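Long-range contacts in carbon monoxide dehydrogenase (Thermococcus sp. AM4, PDB 6T7J), which catalyses the reversible oxidation of carbon monoxide to carbon dioxide, in its active form at a nickel-iron-sulfur cluster that lacks its nickel in this structure: residues L189-D194 against L216-R221; T275-I280 against E383-I388. One frame throughout, in Å; residues are numbered along the deposited sequence.

Contact 1. Residues L189-D194 against L216-R221; sequences LPRAID and LLHGIR
Arg191 and Arg221 lay their guanidinium groups flat on one another, planes 8° apart and centres 3.8 Å apart, a parallel arginine-arginine stack that joins the loop before helix 193-203 to helix 212-242. The overlap is reciprocal: NH1 of Arg191 sits over the middle of the Arg221 group, 3.5 Å from its CZ, and NH1 of Arg221 sits over the middle of the Arg191 group, 3.7 Å from that CZ. The two side chains cross obliquely, both bent at chi3. In Arg221, CG stands anti to the backbone N (chi1 173°), and it packs 3.7 Å from Pro190 CA. Beyond it, CD touches the carbonyl O of Leu189 at 3.2 Å, an oxygen that also lies at the edge of the Arg221 guanidinium. Pro190 answers with its ring, CB being 3.5 Å from the carbonyl O of Arg221; its side chain also packs on Leu224 and Ala225, farther along helix 212-242. The His218 ring flanks the stack, with Arg221 CZ in its plane and NE2 4.5 Å from Arg191 NH1. Helix 193-203 supplies acid groups: Glu196 and Glu199 form salt bridges with Arg191 NE and NH1, and each makes a weaker, longer ion pair with Arg221, while Glu196 also accepts a weak hydrogen bond from His218. The stacked positive charges would be expected to repel; Glu196 and Glu199 probably offset this and let the two flat groups face each other.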
loop_
_atom_site.group_PDB
_atom_site.type_symbol
_atom_site.label_atom_id
_atom_site.label_comp_id
_atom_site.label_asym_id
_atom_site.label_seq_id
_atom_site.Cartn_x
_atom_site.Cartn_y
_atom_site.Cartn_z
ATOM N N LEU A 189 5.291 -11.749 -14.219
ATOM C CA LEU A 189 4.887 -12.913 -13.444
ATOM C C LEU A 189 4.925 -12.579 -11.957
ATOM O O LEU A 189 5.984 -12.179 -11.446
ATOM C CB LEU A 189 5.793 -14.105 -13.742
ATOM C CG LEU A 189 5.525 -14.850 -15.052
ATOM C CD1 LEU A 189 6.614 -15.873 -15.326
ATOM C CD2 LEU A 189 4.158 -15.514 -15.026
ATOM N N PRO A 190 3.816 -12.709 -11.234
ATOM C CA PRO A 190 3.825 -12.392 -9.804
ATOM C C PRO A 190 4.522 -13.472 -8.993
ATOM O O PRO A 190 4.452 -14.662 -9.307
ATOM C CB PRO A 190 2.337 -12.304 -9.453
ATOM C CG PRO A 190 1.673 -13.204 -10.438
ATOM C CD PRO A 190 2.482 -13.123 -11.708
ATOM N N ARG A 191 5.194 -13.039 -7.927
ATOM C CA ARG A 191 6.013 -13.915 -7.098
ATOM C C ARG A 191 5.390 -14.209 -5.742
ATOM O O ARG A 191 5.258 -15.376 -5.361
ATOM C CB ARG A 191 7.405 -13.292 -6.918
ATOM C CG ARG A 191 8.081 -12.928 -8.233
ATOM C CD ARG A 191 9.029 -11.753 -8.072
ATOM N NE ARG A 191 8.319 -10.519 -7.752
ATOM C CZ ARG A 191 8.899 -9.329 -7.642
ATOM N NH1 ARG A 191 8.171 -8.261 -7.344
ATOM N NH2 ARG A 191 10.206 -9.203 -7.826
ATOM N N ALA A 192 5.012 -13.176 -4.993
ATOM C CA ALA A 192 4.290 -13.339 -3.737
ATOM C C ALA A 192 3.384 -12.129 -3.563
ATOM O O ALA A 192 3.823 -10.994 -3.772
ATOM C CB ALA A 192 5.250 -13.478 -2.551
ATOM N N ILE A 193 2.134 -12.376 -3.169
ATOM C CA ILE A 193 1.089 -11.356 -3.286
ATOM C C ILE A 193 1.418 -10.137 -2.432
ATOM O O ILE A 193 1.481 -9.000 -2.928
ATOM C CB ILE A 193 -0.279 -11.946 -2.903
ATOM C CG1 ILE A 193 -0.486 -13.314 -3.555
ATOM C CG2 ILE A 193 -1.364 -11.005 -3.329
ATOM C CD1 ILE A 193 -1.770 -14.009 -3.117
ATOM N N ASP A 194 1.599 -10.354 -1.125
ATOM C CA ASP A 194 1.918 -9.252 -0.223
ATOM C C ASP A 194 3.173 -8.518 -0.670
ATOM O O ASP A 194 3.259 -7.292 -0.524
ATOM C CB ASP A 194 2.079 -9.772 1.206
ATOM C CG ASP A 194 0.788 -10.342 1.770
ATOM O OD1 ASP A 194 -0.267 -10.195 1.119
ATOM O OD2 ASP A 194 0.830 -10.939 2.869
ATOM N N LEU A 216 3.245 0.843 -14.468
ATOM C CA LEU A 216 2.044 0.137 -14.898
ATOM C C LEU A 216 2.313 -1.343 -15.154
ATOM O O LEU A 216 1.411 -2.169 -14.988
ATOM C CB LEU A 216 1.460 0.815 -16.137
ATOM C CG LEU A 216 0.974 2.246 -15.874
ATOM C CD1 LEU A 216 0.203 2.802 -17.063
ATOM C CD2 LEU A 216 0.133 2.307 -14.604
ATOM N N LEU A 217 3.543 -1.707 -15.527
ATOM C CA LEU A 217 3.871 -3.121 -15.676
ATOM C C LEU A 217 3.884 -3.824 -14.324
ATOM O O LEU A 217 3.413 -4.964 -14.199
ATOM C CB LEU A 217 5.219 -3.280 -16.381
ATOM C CG LEU A 217 5.230 -3.050 -17.893
ATOM C CD1 LEU A 217 6.650 -3.084 -18.433
ATOM C CD2 LEU A 217 4.355 -4.070 -18.603
ATOM N N HIS A 218 4.403 -3.159 -13.290
ATOM C CA HIS A 218 4.298 -3.753 -11.963
ATOM C C HIS A 218 2.855 -3.771 -11.476
ATOM O O HIS A 218 2.467 -4.678 -10.733
ATOM C CB HIS A 218 5.175 -3.022 -10.952
ATOM C CG HIS A 218 5.132 -3.636 -9.589
ATOM N ND1 HIS A 218 4.538 -3.018 -8.511
ATOM C CD2 HIS A 218 5.576 -4.834 -9.139
ATOM C CE1 HIS A 218 4.644 -3.798 -7.450
ATOM N NE2 HIS A 218 5.259 -4.909 -7.805
ATOM N N GLY A 219 2.053 -2.780 -11.869
ATOM C CA GLY A 219 0.627 -2.859 -11.599
ATOM C C GLY A 219 -0.006 -4.081 -12.233
ATOM O O GLY A 219 -0.865 -4.734 -11.633
ATOM N N ILE A 220 0.413 -4.404 -13.457
ATOM C CA ILE A 220 -0.054 -5.620 -14.118
ATOM C C ILE A 220 0.350 -6.848 -13.308
ATOM O O ILE A 220 -0.456 -7.761 -13.085
ATOM C CB ILE A 220 0.489 -5.683 -15.558
ATOM C CG1 ILE A 220 -0.371 -4.820 -16.487
ATOM C CG2 ILE A 220 0.544 -7.123 -16.054
ATOM C CD1 ILE A 220 0.334 -4.391 -17.750
ATOM N N ARG A 221 1.606 -6.881 -12.854
ATOM C CA ARG A 221 2.080 -8.007 -12.047
ATOM C C ARG A 221 1.267 -8.157 -10.762
ATOM O O ARG A 221 0.903 -9.274 -10.371
ATOM C CB ARG A 221 3.565 -7.831 -11.724
ATOM C CG ARG A 221 4.119 -8.855 -10.740
ATOM C CD ARG A 221 5.626 -9.035 -10.898
ATOM N NE ARG A 221 6.366 -7.805 -10.629
ATOM C CZ ARG A 221 7.677 -7.666 -10.797
ATOM N NH1 ARG A 221 8.404 -8.687 -11.237
ATOM N NH2 ARG A 221 8.264 -6.507 -10.526
#

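Contact 2. Residues T275-I280 against E383-I388; sequences TKIAEI and EIAKEI
Lys276 and Ile277 begin a helix-helix packing, against Ala385 and Ile388, within a Rossmann-like domain. Helix 271-281 follows strand 261-268, one of the two middle strands of its six-stranded parallel sheet, and helix 381-395 comes after the edge strand 372-373. The segment axes approach to 8.9 Å and cross at -60°, with the small Ala385 at the crossing. The carbonyl O of Lys276 lies 4.0 Å from Ala385 CB; the Lys276 side chain leads away, and its NZ forms a salt bridge with Asp382 and a hydrogen bond with the carbonyl O of Tyr121. With chi2 at -65°, CD1 of Ile277 lies over Ala385, 3.7 Å from its CA. The same CD1 is 4.0 Å from Ile388 CG2. Ile280, a turn later, presses CG1 on Ala385 CB at 3.6 Å and turns its other branch to Lys386, whose side chain it crosses at about a right angle. An alanine in place of Ile280 would probably open a gap where CG1, CG2 and CD1 now lie, leaving Lys386 CA and CG without that apolar neighbour. The Lys386 side chain runs out extended, and its NZ forms a salt bridge with Glu285. Ile280 CG2 rests 3.8 Å from Lys386 CA, and Ile280 CD1 lies 4.1 Å from Lys386 CG.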
loop_
_atom_site.group_PDB
_atom_site.type_symbol
_atom_site.label_atom_id
_atom_site.label_comp_id
_atom_site.label_asym_id
_atom_site.label_seq_id
_atom_site.Cartn_x
_atom_site.Cartn_y
_atom_site.Cartn_z
ATOM N N THR A 275 -22.324 -17.349 6.021
ATOM C CA THR A 275 -22.898 -18.691 5.971
ATOM C C THR A 275 -23.362 -19.136 7.352
ATOM O O THR A 275 -24.468 -19.674 7.506
ATOM C CB THR A 275 -21.888 -19.687 5.400
ATOM O OG1 THR A 275 -20.681 -19.649 6.173
ATOM C CG2 THR A 275 -21.569 -19.353 3.950
ATOM N N LYS A 276 -22.535 -18.902 8.374
ATOM C CA LYS A 276 -22.921 -19.246 9.737
ATOM C C LYS A 276 -24.139 -18.448 10.184
ATOM O O LYS A 276 -25.067 -19.006 10.783
ATOM C CB LYS A 276 -21.749 -19.014 10.689
ATOM C CG LYS A 276 -20.682 -20.091 10.626
ATOM C CD LYS A 276 -21.290 -21.472 10.784
ATOM C CE LYS A 276 -20.214 -22.523 10.954
ATOM N NZ LYS A 276 -20.780 -23.892 11.111
ATOM N N ILE A 277 -24.156 -17.143 9.900
ATOM C CA ILE A 277 -25.288 -16.310 10.305
ATOM C C ILE A 277 -26.575 -16.812 9.661
ATOM O O ILE A 277 -27.607 -16.960 10.327
ATOM C CB ILE A 277 -25.026 -14.833 9.958
ATOM C CG1 ILE A 277 -23.871 -14.276 10.791
ATOM C CG2 ILE A 277 -26.282 -14.006 10.181
ATOM C CD1 ILE A 277 -24.154 -14.223 12.273
ATOM N N ALA A 278 -26.529 -17.091 8.355
ATOM C CA ALA A 278 -27.724 -17.529 7.642
ATOM C C ALA A 278 -28.207 -18.880 8.156
ATOM O O ALA A 278 -29.403 -19.067 8.411
ATOM C CB ALA A 278 -27.447 -17.591 6.139
ATOM N N GLU A 279 -27.285 -19.835 8.321
ATOM C CA GLU A 279 -27.681 -21.156 8.797
ATOM C C GLU A 279 -28.256 -21.089 10.207
ATOM O O GLU A 279 -29.259 -21.746 10.507
ATOM C CB GLU A 279 -26.489 -22.111 8.743
ATOM C CG GLU A 279 -26.234 -22.687 7.360
ATOM C CD GLU A 279 -24.830 -23.236 7.206
ATOM O OE1 GLU A 279 -24.260 -23.108 6.103
ATOM O OE2 GLU A 279 -24.296 -23.795 8.188
ATOM N N ILE A 280 -27.646 -20.287 11.084
ATOM C CA ILE A 280 -28.141 -20.173 12.452
ATOM C C ILE A 280 -29.512 -19.513 12.475
ATOM O O ILE A 280 -30.427 -19.979 13.164
ATOM C CB ILE A 280 -27.128 -19.406 13.320
ATOM C CG1 ILE A 280 -25.927 -20.297 13.652
ATOM C CG2 ILE A 280 -27.788 -18.889 14.593
ATOM C CD1 ILE A 280 -26.254 -21.458 14.561
ATOM N N GLU A 383 -21.673 -20.037 18.385
ATOM C CA GLU A 383 -22.113 -19.278 19.553
ATOM C C GLU A 383 -22.245 -17.792 19.235
ATOM O O GLU A 383 -23.234 -17.153 19.618
ATOM C CB GLU A 383 -21.142 -19.500 20.714
ATOM C CG GLU A 383 -21.277 -20.859 21.385
ATOM C CD GLU A 383 -20.286 -21.881 20.854
ATOM O OE1 GLU A 383 -19.782 -22.696 21.656
ATOM O OE2 GLU A 383 -20.009 -21.870 19.634
ATOM N N ILE A 384 -21.262 -17.228 18.528
ATOM C CA ILE A 384 -21.329 -15.820 18.146
ATOM C C ILE A 384 -22.501 -15.579 17.201
ATOM O O ILE A 384 -23.213 -14.571 17.313
ATOM C CB ILE A 384 -19.995 -15.370 17.520
ATOM C CG1 ILE A 384 -18.815 -15.797 18.395
ATOM C CG2 ILE A 384 -19.983 -13.863 17.310
ATOM C CD1 ILE A 384 -18.605 -14.933 19.611
ATOM N N ALA A 385 -22.722 -16.496 16.257
ATOM C CA ALA A 385 -23.842 -16.344 15.332
ATOM C C ALA A 385 -25.177 -16.391 16.068
ATOM O O ALA A 385 -26.084 -15.598 15.776
ATOM C CB ALA A 385 -23.778 -17.423 14.253
ATOM N N LYS A 386 -25.316 -17.319 17.021
ATOM C CA LYS A 386 -26.522 -17.380 17.842
ATOM C C LYS A 386 -26.738 -16.072 18.588
ATOM O O LYS A 386 -27.848 -15.530 18.605
ATOM C CB LYS A 386 -26.422 -18.541 18.831
ATOM C CG LYS A 386 -26.815 -19.897 18.280
ATOM C CD LYS A 386 -26.924 -20.908 19.414
ATOM C CE LYS A 386 -27.266 -22.298 18.909
ATOM N NZ LYS A 386 -27.710 -23.178 20.026
ATOM N N GLU A 387 -25.681 -15.555 19.217
ATOM C CA GLU A 387 -25.787 -14.298 19.953
ATOM C C GLU A 387 -26.241 -13.157 19.047
ATOM O O GLU A 387 -27.116 -12.362 19.419
ATOM C CB GLU A 387 -24.438 -13.986 20.603
ATOM C CG GLU A 387 -24.314 -12.624 21.245
ATOM C CD GLU A 387 -22.871 -12.297 21.597
ATOM O OE1 GLU A 387 -21.976 -13.089 21.227
ATOM O OE2 GLU A 387 -22.632 -11.253 22.242
ATOM N N ILE A 388 -25.674 -13.080 17.841
ATOM C CA ILE A 388 -26.003 -11.996 16.918
ATOM C C ILE A 388 -27.463 -12.086 16.476
ATOM O O ILE A 388 -28.210 -11.093 16.507
ATOM C CB ILE A 388 -25.041 -12.025 15.717
ATOM C CG1 ILE A 388 -23.663 -11.495 16.122
ATOM C CG2 ILE A 388 -25.610 -11.243 14.551
ATOM C CD1 ILE A 388 -22.552 -11.898 15.177
#

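Contacts 1 and 2 follow one another along the chain, the first closing before the second opens. Their centres are 38 Å apart and their nearest atoms about 22 Å, so they do not touch. Contact 1 belongs to the helical part, and segment 189-194 reaches the dimer interface through Asp194, which packs on Asp194 of the second subunit; contact 2 lies at the flank of a Rossmann-like domain, untouched by the other chain. The Ni-free cluster pocket is linked to contact 2 through sequence: His269 lies two residues before helix 271-281 begins, and Cys304 begins helix 304-314, whose Leu314 packs on Ala278. Neither contact contributes a residue to that pocket.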